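Local coordinates for mitochondrial RNA-binding protein 1 (Trypanosoma brucei, PDB 2GIA) that associates with MRP2 in a guide-RNA-binding complex that acts as an RNA matchmaker in mitochondrial RNA editing, at residues Leu37-Tyr42 / Val67-Val72; Pro43-Arg48 / Gln58-Arg63; Arg63-Arg68 / Val112-Ser117. All coordinates share one frame; numbering follows the deposited sequence.

Interaction 1. Residues Leu37-Tyr42 / Val67-Val72; sequences LLISQY and VRLRHV
Leu69 reaches back against two residues of the facing strand: its CD1 lies 4.0 Å from CD2 of Leu37 and 4.1 Å from CD1 of Ile39. Leu37 runs alongside Leu69, CB to CB, with torsions (chi1 -137°, chi2 30°) far from staggered, and packs on Leu74 and Leu77 of helix 71-81 and on Phe138. Two residues earlier, Val67 holds CG2 in the crowded position between its own N and carbonyl carbon, which sets that methyl 3.7 Å from Ile39 CB. This is the antiparallel pairing of strands 36-43 and 65-68, the edge of one of the two sheets of a Whirly-type fold. Ile39 and Val67 are a hydrogen-bonded pair, Ile39 N to Val67 O and Val67 N to Ile39 O both at 2.9 Å, and Leu69 N adds a nearly straight third bond to Leu37 O. Where the backbones part before helix 71-81, a water accepts from Leu37 N and donates to Arg70 O. Leu38 and Arg68 lie side by side on the other face of the sheet. Arg68 starts with CG anti to its N, then bends at chi3 (-141°), curling its guanidinium so that one face covers Leu38 CD2, which stands 3.4 Å from Arg68 NH1.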
loop_
_atom_site.group_PDB
_atom_site.type_symbol
_atom_site.label_atom_id
_atom_site.label_comp_id
_atom_site.label_asym_id
_atom_site.label_seq_id
_atom_site.Cartn_x
_atom_site.Cartn_y
_atom_site.Cartn_z
ATOM N N LEU B 37 9.432 -15.992 -1.713
ATOM C CA LEU B 37 10.273 -15.252 -2.658
ATOM C C LEU B 37 11.194 -16.260 -3.395
ATOM O O LEU B 37 11.747 -17.165 -2.770
ATOM C CB LEU B 37 11.112 -14.308 -1.838
ATOM C CG LEU B 37 11.416 -12.863 -2.134
ATOM C CD1 LEU B 37 10.301 -12.130 -2.924
ATOM C CD2 LEU B 37 11.716 -12.229 -0.728
ATOM N N LEU B 38 11.341 -16.109 -4.697
ATOM C CA LEU B 38 12.219 -16.980 -5.493
ATOM C C LEU B 38 13.207 -16.059 -6.194
ATOM O O LEU B 38 12.838 -15.278 -7.069
ATOM C CB LEU B 38 11.393 -17.772 -6.544
ATOM C CG LEU B 38 10.174 -18.469 -5.890
ATOM C CD1 LEU B 38 9.190 -19.026 -6.928
ATOM C CD2 LEU B 38 10.687 -19.582 -4.988
ATOM N N ILE B 39 14.483 -16.198 -5.869
ATOM C CA ILE B 39 15.487 -15.330 -6.458
ATOM C C ILE B 39 16.358 -16.209 -7.344
ATOM O O ILE B 39 16.874 -17.214 -6.875
ATOM C CB ILE B 39 16.319 -14.677 -5.343
ATOM C CG1 ILE B 39 15.376 -13.814 -4.474
ATOM C CG2 ILE B 39 17.377 -13.755 -5.975
ATOM C CD1 ILE B 39 16.074 -13.131 -3.260
ATOM N N SER B 40 16.491 -15.814 -8.608
ATOM C CA SER B 40 17.230 -16.581 -9.613
ATOM C C SER B 40 18.212 -15.745 -10.383
ATOM O O SER B 40 18.085 -14.514 -10.479
ATOM C CB SER B 40 16.219 -17.195 -10.632
ATOM O OG SER B 40 15.342 -18.047 -9.953
ATOM N N GLN B 41 19.258 -16.391 -10.897
ATOM C CA GLN B 41 20.162 -15.648 -11.722
ATOM C C GLN B 41 20.748 -16.577 -12.782
ATOM O O GLN B 41 21.092 -17.712 -12.463
ATOM C CB GLN B 41 21.314 -15.065 -10.930
ATOM C CG GLN B 41 22.094 -14.061 -11.797
ATOM C CD GLN B 41 23.282 -13.466 -11.045
ATOM O OE1 GLN B 41 24.314 -14.113 -10.857
ATOM N NE2 GLN B 41 23.131 -12.219 -10.610
ATOM N N TYR B 42 20.861 -16.069 -14.008
ATOM C CA TYR B 42 21.412 -16.846 -15.130
ATOM C C TYR B 42 22.655 -16.165 -15.669
ATOM O O TYR B 42 22.632 -14.979 -15.918
ATOM C CB TYR B 42 20.399 -16.903 -16.262
ATOM C CG TYR B 42 19.047 -17.444 -15.860
ATOM C CD1 TYR B 42 18.603 -18.650 -16.364
ATOM C CD2 TYR B 42 18.192 -16.735 -14.993
ATOM C CE1 TYR B 42 17.358 -19.167 -16.047
ATOM C CE2 TYR B 42 16.916 -17.260 -14.660
ATOM C CZ TYR B 42 16.523 -18.489 -15.214
ATOM O OH TYR B 42 15.290 -19.047 -15.003
ATOM N N VAL B 67 17.259 -19.724 -5.558
ATOM C CA VAL B 67 17.043 -19.891 -4.131
ATOM C C VAL B 67 15.604 -19.545 -3.747
ATOM O O VAL B 67 14.963 -18.691 -4.371
ATOM C CB VAL B 67 18.024 -19.023 -3.270
ATOM C CG1 VAL B 67 19.512 -19.463 -3.553
ATOM C CG2 VAL B 67 17.889 -17.544 -3.590
ATOM N N ARG B 68 15.129 -20.197 -2.693
ATOM C CA ARG B 68 13.749 -19.985 -2.237
ATOM C C ARG B 68 13.810 -19.516 -0.793
ATOM O O ARG B 68 14.473 -20.146 0.020
ATOM C CB ARG B 68 13.005 -21.331 -2.372
ATOM C CG ARG B 68 11.544 -21.294 -2.020
ATOM C CD ARG B 68 11.032 -22.741 -1.894
ATOM N NE ARG B 68 9.700 -22.887 -2.455
ATOM C CZ ARG B 68 9.424 -22.993 -3.753
ATOM N NH1 ARG B 68 10.396 -22.979 -4.662
ATOM N NH2 ARG B 68 8.156 -23.095 -4.147
ATOM N N LEU B 69 13.144 -18.396 -0.464
ATOM C CA LEU B 69 13.159 -17.879 0.905
ATOM C C LEU B 69 11.832 -18.224 1.623
ATOM O O LEU B 69 10.882 -18.693 1.007
ATOM C CB LEU B 69 13.385 -16.344 0.883
ATOM C CG LEU B 69 14.556 -15.790 0.043
ATOM C CD1 LEU B 69 14.894 -14.314 0.446
ATOM C CD2 LEU B 69 15.752 -16.659 0.189
ATOM N N ARG B 70 11.779 -17.982 2.919
ATOM C CA ARG B 70 10.576 -18.271 3.710
ATOM C C ARG B 70 9.707 -17.022 3.857
ATOM O O ARG B 70 10.160 -15.912 3.628
ATOM C CB ARG B 70 10.965 -18.733 5.117
ATOM C CG ARG B 70 11.788 -20.018 5.246
ATOM C CD ARG B 70 12.309 -20.106 6.713
ATOM N NE ARG B 70 13.156 -18.941 7.034
ATOM C CZ ARG B 70 13.554 -18.602 8.258
ATOM N NH1 ARG B 70 13.175 -19.339 9.302
ATOM N NH2 ARG B 70 14.336 -17.532 8.437
ATOM N N HIS B 71 8.450 -17.193 4.243
ATOM C CA HIS B 71 7.600 -16.035 4.433
ATOM C C HIS B 71 8.248 -15.024 5.380
ATOM O O HIS B 71 8.205 -13.815 5.145
ATOM C CB HIS B 71 6.244 -16.444 5.021
ATOM C CG HIS B 71 5.189 -15.375 4.905
ATOM N ND1 HIS B 71 4.002 -15.430 5.607
ATOM C CD2 HIS B 71 5.123 -14.252 4.139
ATOM C CE1 HIS B 71 3.250 -14.391 5.281
ATOM N NE2 HIS B 71 3.903 -13.658 4.396
ATOM N N VAL B 72 8.855 -15.499 6.461
ATOM C CA VAL B 72 9.446 -14.561 7.401
ATOM C C VAL B 72 10.667 -13.817 6.847
ATOM O O VAL B 72 10.940 -12.665 7.222
ATOM C CB VAL B 72 9.751 -15.283 8.778
ATOM C CG1 VAL B 72 11.011 -16.121 8.692
ATOM C CG2 VAL B 72 9.819 -14.245 9.884
HETATM O O HOH W 1 9.524 -15.223 1.066
#

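Interaction 2. Residues Pro43-Arg48 / Gln58-Arg63; sequences PQLGPR and QFDADR
Pro43-Arg48 and Gln58-Arg63 are the two ends of a long excursion from the sheet, tied together by a single bridge between Gln44 and Phe59. Asp60 N donates to Pro43 O at 2.8 Å, coming in nearly along the C=O axis. Leu45 N donates to Gln58 O over the same distance of 2.8 Å, but from 30° above the carbonyl plane. Gln44 sits between these bonds, and its side chain runs out fully extended, CG anti to the backbone N (chi1 173°). Its CB rests 4.1 Å from Phe59 CE1. CG passes 3.8 Å from Gln58 O and runs alongside the Gln58 side chain. At the tip both amide atoms are used: NE2 donates to Gly46 O at 2.9 Å, with the acceptor almost in the amide plane, while OE1 accepts from Arg19 N. The amide therefore cannot rotate without breaking a bond, and it holds the turn at Gly46, where phi is positive (69°), against the start of its own segment. Phe59 presents its ring edge to Pro43 O. At the far end Pro43 CD presses on Arg63 O at 3.3 Å, and its ring crosses the Arg63 side chain at about a right angle. Asp60 closes an Asx turn, OD1 accepting from Asp62 N, ahead of the short 3-10 segment 61-62. Pro43 ends strand 36-43 and Arg63 leads toward strand 65-68, so the contact closes the base of the connection between them, with Phe59 packed on Tyr42 and Val18 and the Gln44 backbone bonded to Gly25, just before strand 26-33.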
loop_
_atom_site.group_PDB
_atom_site.type_symbol
_atom_site.label_atom_id
_atom_site.label_comp_id
_atom_site.label_asym_id
_atom_site.label_seq_id
_atom_site.Cartn_x
_atom_site.Cartn_y
_atom_site.Cartn_z
ATOM N N PRO B 43 23.764 -16.907 -15.853
ATOM C CA PRO B 43 25.004 -16.318 -16.387
ATOM C C PRO B 43 24.763 -15.992 -17.859
ATOM O O PRO B 43 24.013 -16.709 -18.542
ATOM C CB PRO B 43 26.024 -17.456 -16.270
ATOM C CG PRO B 43 25.441 -18.416 -15.302
ATOM C CD PRO B 43 23.944 -18.324 -15.488
ATOM N N GLN B 44 25.369 -14.927 -18.356
ATOM C CA GLN B 44 25.224 -14.596 -19.770
ATOM C C GLN B 44 25.864 -15.764 -20.551
ATOM O O GLN B 44 26.830 -16.360 -20.073
ATOM C CB GLN B 44 25.978 -13.305 -20.095
ATOM C CG GLN B 44 26.034 -12.945 -21.551
ATOM C CD GLN B 44 26.596 -11.524 -21.746
ATOM O OE1 GLN B 44 26.477 -10.679 -20.861
ATOM N NE2 GLN B 44 27.199 -11.265 -22.901
ATOM N N LEU B 45 25.313 -16.064 -21.732
ATOM C CA LEU B 45 25.823 -17.140 -22.605
ATOM C C LEU B 45 26.339 -16.470 -23.885
ATOM O O LEU B 45 25.573 -15.951 -24.687
ATOM C CB LEU B 45 24.695 -18.110 -22.949
ATOM C CG LEU B 45 25.092 -19.397 -23.708
ATOM C CD1 LEU B 45 26.110 -20.196 -22.890
ATOM C CD2 LEU B 45 23.837 -20.209 -24.007
ATOM N N GLY B 46 27.658 -16.427 -24.032
ATOM C CA GLY B 46 28.228 -15.815 -25.215
ATOM C C GLY B 46 28.079 -14.312 -25.333
ATOM O O GLY B 46 27.458 -13.649 -24.490
ATOM N N PRO B 47 28.658 -13.743 -26.398
ATOM C CA PRO B 47 28.625 -12.310 -26.687
ATOM C C PRO B 47 27.202 -11.806 -26.761
ATOM O O PRO B 47 26.288 -12.584 -26.975
ATOM C CB PRO B 47 29.302 -12.214 -28.069
ATOM C CG PRO B 47 30.266 -13.343 -28.069
ATOM C CD PRO B 47 29.491 -14.473 -27.385
ATOM N N ARG B 48 27.038 -10.498 -26.575
ATOM C CA ARG B 48 25.759 -9.803 -26.707
ATOM C C ARG B 48 25.171 -10.179 -28.076
ATOM O O ARG B 48 25.873 -10.134 -29.102
ATOM C CB ARG B 48 26.022 -8.306 -26.676
ATOM C CG ARG B 48 24.806 -7.428 -26.802
ATOM C CD ARG B 48 25.281 -5.969 -26.989
ATOM N NE ARG B 48 26.161 -5.568 -25.886
ATOM C CZ ARG B 48 25.733 -5.054 -24.730
ATOM N NH1 ARG B 48 24.430 -4.865 -24.527
ATOM N NH2 ARG B 48 26.605 -4.758 -23.765
ATOM N N GLN B 58 20.177 -15.683 -24.696
ATOM C CA GLN B 58 21.231 -14.758 -24.306
ATOM C C GLN B 58 21.842 -15.159 -22.986
ATOM O O GLN B 58 23.001 -14.833 -22.721
ATOM C CB GLN B 58 20.686 -13.330 -24.219
ATOM C CG GLN B 58 21.700 -12.287 -23.755
ATOM C CD GLN B 58 22.840 -12.070 -24.740
ATOM O OE1 GLN B 58 23.874 -12.749 -24.697
ATOM N NE2 GLN B 58 22.650 -11.135 -25.628
ATOM N N PHE B 59 21.082 -15.900 -22.171
ATOM C CA PHE B 59 21.561 -16.346 -20.845
ATOM C C PHE B 59 21.474 -17.868 -20.715
ATOM O O PHE B 59 20.763 -18.504 -21.467
ATOM C CB PHE B 59 20.737 -15.660 -19.726
ATOM C CG PHE B 59 20.854 -14.168 -19.746
ATOM C CD1 PHE B 59 21.952 -13.539 -19.174
ATOM C CD2 PHE B 59 19.930 -13.396 -20.455
ATOM C CE1 PHE B 59 22.135 -12.131 -19.329
ATOM C CE2 PHE B 59 20.109 -12.021 -20.608
ATOM C CZ PHE B 59 21.208 -11.398 -20.050
ATOM N N ASP B 60 22.186 -18.432 -19.738
ATOM C CA ASP B 60 22.262 -19.879 -19.585
ATOM C C ASP B 60 21.431 -20.477 -18.462
ATOM O O ASP B 60 21.920 -20.595 -17.331
ATOM C CB ASP B 60 23.717 -20.273 -19.380
ATOM C CG ASP B 60 23.955 -21.772 -19.555
ATOM O OD1 ASP B 60 22.968 -22.511 -19.791
ATOM O OD2 ASP B 60 25.134 -22.188 -19.445
ATOM N N ALA B 61 20.202 -20.876 -18.778
ATOM C CA ALA B 61 19.317 -21.481 -17.769
ATOM C C ALA B 61 19.910 -22.749 -17.190
ATOM O O ALA B 61 19.587 -23.117 -16.059
ATOM C CB ALA B 61 17.952 -21.785 -18.364
ATOM N N ASP B 62 20.803 -23.427 -17.926
ATOM C CA ASP B 62 21.344 -24.647 -17.371
ATOM C C ASP B 62 22.460 -24.450 -16.371
ATOM O O ASP B 62 22.957 -25.422 -15.814
ATOM C CB ASP B 62 21.788 -25.591 -18.483
ATOM C CG ASP B 62 20.662 -25.920 -19.410
ATOM O OD1 ASP B 62 19.607 -26.396 -18.936
ATOM O OD2 ASP B 62 20.822 -25.675 -20.615
ATOM N N ARG B 63 22.864 -23.197 -16.137
ATOM C CA ARG B 63 23.879 -22.916 -15.142
ATOM C C ARG B 63 23.307 -21.870 -14.149
ATOM O O ARG B 63 24.034 -21.060 -13.597
ATOM C CB ARG B 63 25.159 -22.404 -15.815
ATOM C CG ARG B 63 26.015 -23.585 -16.400
ATOM C CD ARG B 63 27.395 -23.140 -16.925
ATOM N NE ARG B 63 27.891 -21.896 -16.330
ATOM C CZ ARG B 63 28.522 -21.796 -15.161
ATOM N NH1 ARG B 63 28.766 -22.875 -14.416
ATOM N NH2 ARG B 63 28.896 -20.599 -14.731
#

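Interaction 3. Residues Arg63-Arg68 / Val112-Ser117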
loop_
_atom_site.group_PDB
_atom_site.type_symbol
_atom_site.label_atom_id
_atom_site.label_comp_id
_atom_site.label_asym_id
_atom_site.label_seq_id
_atom_site.Cartn_x
_atom_site.Cartn_y
_atom_site.Cartn_z
ATOM N N ARG B 63 22.864 -23.197 -16.137
ATOM C CA ARG B 63 23.879 -22.916 -15.142
ATOM C C ARG B 63 23.307 -21.870 -14.149
ATOM O O ARG B 63 24.034 -21.060 -13.597
ATOM C CB ARG B 63 25.159 -22.404 -15.815
ATOM C CG ARG B 63 26.015 -23.585 -16.400
ATOM C CD ARG B 63 27.395 -23.140 -16.925
ATOM N NE ARG B 63 27.891 -21.896 -16.330
ATOM C CZ ARG B 63 28.522 -21.796 -15.161
ATOM N NH1 ARG B 63 28.766 -22.875 -14.416
ATOM N NH2 ARG B 63 28.896 -20.599 -14.731
ATOM N N ARG B 64 22.006 -21.932 -13.894
ATOM C CA ARG B 64 21.395 -20.928 -13.023
ATOM C C ARG B 64 21.556 -21.166 -11.531
ATOM O O ARG B 64 21.870 -22.270 -11.076
ATOM C CB ARG B 64 19.890 -20.808 -13.343
ATOM C CG ARG B 64 19.077 -22.017 -12.896
ATOM C CD ARG B 64 17.647 -21.912 -13.417
ATOM N NE ARG B 64 16.815 -23.012 -12.956
ATOM C CZ ARG B 64 16.808 -24.229 -13.489
ATOM N NH1 ARG B 64 17.597 -24.527 -14.519
ATOM N NH2 ARG B 64 15.999 -25.150 -13.004
ATOM N N ILE B 65 21.354 -20.088 -10.772
ATOM C CA ILE B 65 21.320 -20.138 -9.335
ATOM C C ILE B 65 19.815 -19.930 -9.060
ATOM O O ILE B 65 19.166 -19.104 -9.712
ATOM C CB ILE B 65 22.131 -18.975 -8.716
ATOM C CG1 ILE B 65 23.612 -19.323 -8.798
ATOM C CG2 ILE B 65 21.696 -18.715 -7.261
ATOM C CD1 ILE B 65 24.496 -18.107 -8.733
ATOM N N SER B 66 19.252 -20.668 -8.103
ATOM C CA SER B 66 17.847 -20.501 -7.789
ATOM C C SER B 66 17.603 -20.771 -6.309
ATOM O O SER B 66 17.744 -21.906 -5.834
ATOM C CB SER B 66 16.980 -21.435 -8.661
ATOM O OG SER B 66 15.634 -21.037 -8.551
ATOM N N VAL B 67 17.259 -19.724 -5.558
ATOM C CA VAL B 67 17.043 -19.891 -4.131
ATOM C C VAL B 67 15.604 -19.545 -3.747
ATOM O O VAL B 67 14.963 -18.691 -4.371
ATOM C CB VAL B 67 18.024 -19.023 -3.270
ATOM C CG1 VAL B 67 19.512 -19.463 -3.553
ATOM C CG2 VAL B 67 17.889 -17.544 -3.590
ATOM N N ARG B 68 15.129 -20.197 -2.693
ATOM C CA ARG B 68 13.749 -19.985 -2.237
ATOM C C ARG B 68 13.810 -19.516 -0.793
ATOM O O ARG B 68 14.473 -20.146 0.020
ATOM C CB ARG B 68 13.005 -21.331 -2.372
ATOM C CG ARG B 68 11.544 -21.294 -2.020
ATOM C CD ARG B 68 11.032 -22.741 -1.894
ATOM N NE ARG B 68 9.700 -22.887 -2.455
ATOM C CZ ARG B 68 9.424 -22.993 -3.753
ATOM N NH1 ARG B 68 10.396 -22.979 -4.662
ATOM N NH2 ARG B 68 8.156 -23.095 -4.147
ATOM N N VAL B 112 26.027 -20.257 -2.404
ATOM C CA VAL B 112 24.849 -20.910 -3.009
ATOM C C VAL B 112 25.401 -21.975 -3.959
ATOM O O VAL B 112 26.602 -22.042 -4.199
ATOM C CB VAL B 112 24.061 -19.937 -3.932
ATOM C CG1 VAL B 112 23.568 -18.732 -3.118
ATOM C CG2 VAL B 112 24.987 -19.416 -5.081
ATOM N N HIS B 113 24.539 -22.798 -4.524
ATOM C CA HIS B 113 25.084 -23.719 -5.528
ATOM C C HIS B 113 24.260 -23.531 -6.792
ATOM O O HIS B 113 23.140 -23.017 -6.709
ATOM C CB HIS B 113 25.044 -25.152 -5.007
ATOM C CG HIS B 113 23.691 -25.623 -4.603
ATOM N ND1 HIS B 113 22.705 -25.927 -5.519
ATOM C CD2 HIS B 113 23.167 -25.883 -3.381
ATOM C CE1 HIS B 113 21.628 -26.358 -4.878
ATOM N NE2 HIS B 113 21.881 -26.340 -3.580
ATOM N N ARG B 114 24.825 -23.843 -7.958
ATOM C CA ARG B 114 24.070 -23.735 -9.200
ATOM C C ARG B 114 23.161 -24.948 -9.395
ATOM O O ARG B 114 23.222 -25.913 -8.604
ATOM C CB ARG B 114 25.011 -23.554 -10.377
ATOM C CG ARG B 114 25.666 -22.202 -10.307
ATOM C CD ARG B 114 26.523 -21.807 -11.480
ATOM N NE ARG B 114 27.155 -20.551 -11.090
ATOM C CZ ARG B 114 26.665 -19.342 -11.345
ATOM N NH1 ARG B 114 25.519 -19.186 -12.052
ATOM N NH2 ARG B 114 27.281 -18.287 -10.815
ATOM N N VAL B 115 22.289 -24.903 -10.403
ATOM C CA VAL B 115 21.379 -26.030 -10.626
ATOM C C VAL B 115 22.170 -27.289 -10.911
ATOM O O VAL B 115 23.208 -27.245 -11.586
ATOM C CB VAL B 115 20.411 -25.832 -11.821
ATOM C CG1 VAL B 115 19.297 -24.906 -11.439
ATOM C CG2 VAL B 115 21.175 -25.339 -13.031
ATOM N N ALA B 116 21.663 -28.402 -10.386
ATOM C CA ALA B 116 22.289 -29.706 -10.556
ATOM C C ALA B 116 23.785 -29.670 -10.260
ATOM O O ALA B 116 24.601 -30.038 -11.107
ATOM C CB ALA B 116 22.041 -30.219 -11.980
ATOM N N SER B 117 24.134 -29.203 -9.064
ATOM C CA SER B 117 25.525 -29.126 -8.615
ATOM C C SER B 117 25.472 -28.934 -7.096
ATOM O O SER B 117 24.594 -28.230 -6.587
ATOM C CB SER B 117 26.245 -27.953 -9.286
ATOM O OG SER B 117 27.656 -28.036 -9.146
HETATM O O HOH W 2 20.537 -22.804 -6.925
#
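Arg63 O is gripped by one strong hydrogen bond, from Arg114 NH1 at 2.8 Å, and the CD of the same arginine adds a carbon contact. The bond runs almost along the C=O axis (173°), and the oxygen lies in the guanidinium plane. It helps to join the two sheets of the Whirly-type fold, since strand 65-68 edges one sheet and strand 111-112, just before Arg114, edges the other. The Arg114 chain is extended from CG to NE, which carries its flat end between two neighbours. Ile65 CD1 sits 3.3 Å above one face of the guanidinium, toward its rim. Over the opposite face comes Arg63 NH2, 4.0 Å from Arg114 NE, with the two guanidinium planes 31° apart. Two positive groups so close probably repel, an effect that the salt bridge from Arg114 NH2 to Glu121 may well offset. Next along, Val115 N donates to Arg64 O at 2.7 Å. Arg64 has CG in the crowded position (chi1 71°) and crosses Val115 at about a right angle. Val115 CG1 is wedged tightly against it, 3.2 Å from Arg64 CG and centred under one guanidinium face, while Arg64 NH1 bonds to Ala61 O. Deeper in, Val112 CG2 packs 3.9 Å from Ile65 CD1, and Val112 CG1 meets Val67 CG1. A water bridges Ser66 N to His113 O. The His113 ring is turned so that ND1 donates to Arg114 O at 3.1 Å, with that oxygen in the ring plane.

How the interactions relate
Strand 65-68 is common to interactions 1 and 3. Interaction 1 pairs it with strand 36-43 inside one sheet, and interaction 3 sets it and the residues before it against the loop after strand 111-112 of the other sheet; their centres are about 11 Å apart. Interaction 2 lies between the two segments of interaction 1 along the chain and shares Arg63 with interaction 3. Its centre is about 20 Å from that of interaction 1 and 14 Å from that of interaction 3. Tyr42 packs on Ala61, and Pro43 on Arg114. Strand 65-68 is thus paired within one sheet and joined to the other, while interaction 2 closes the surface loop that leads to it.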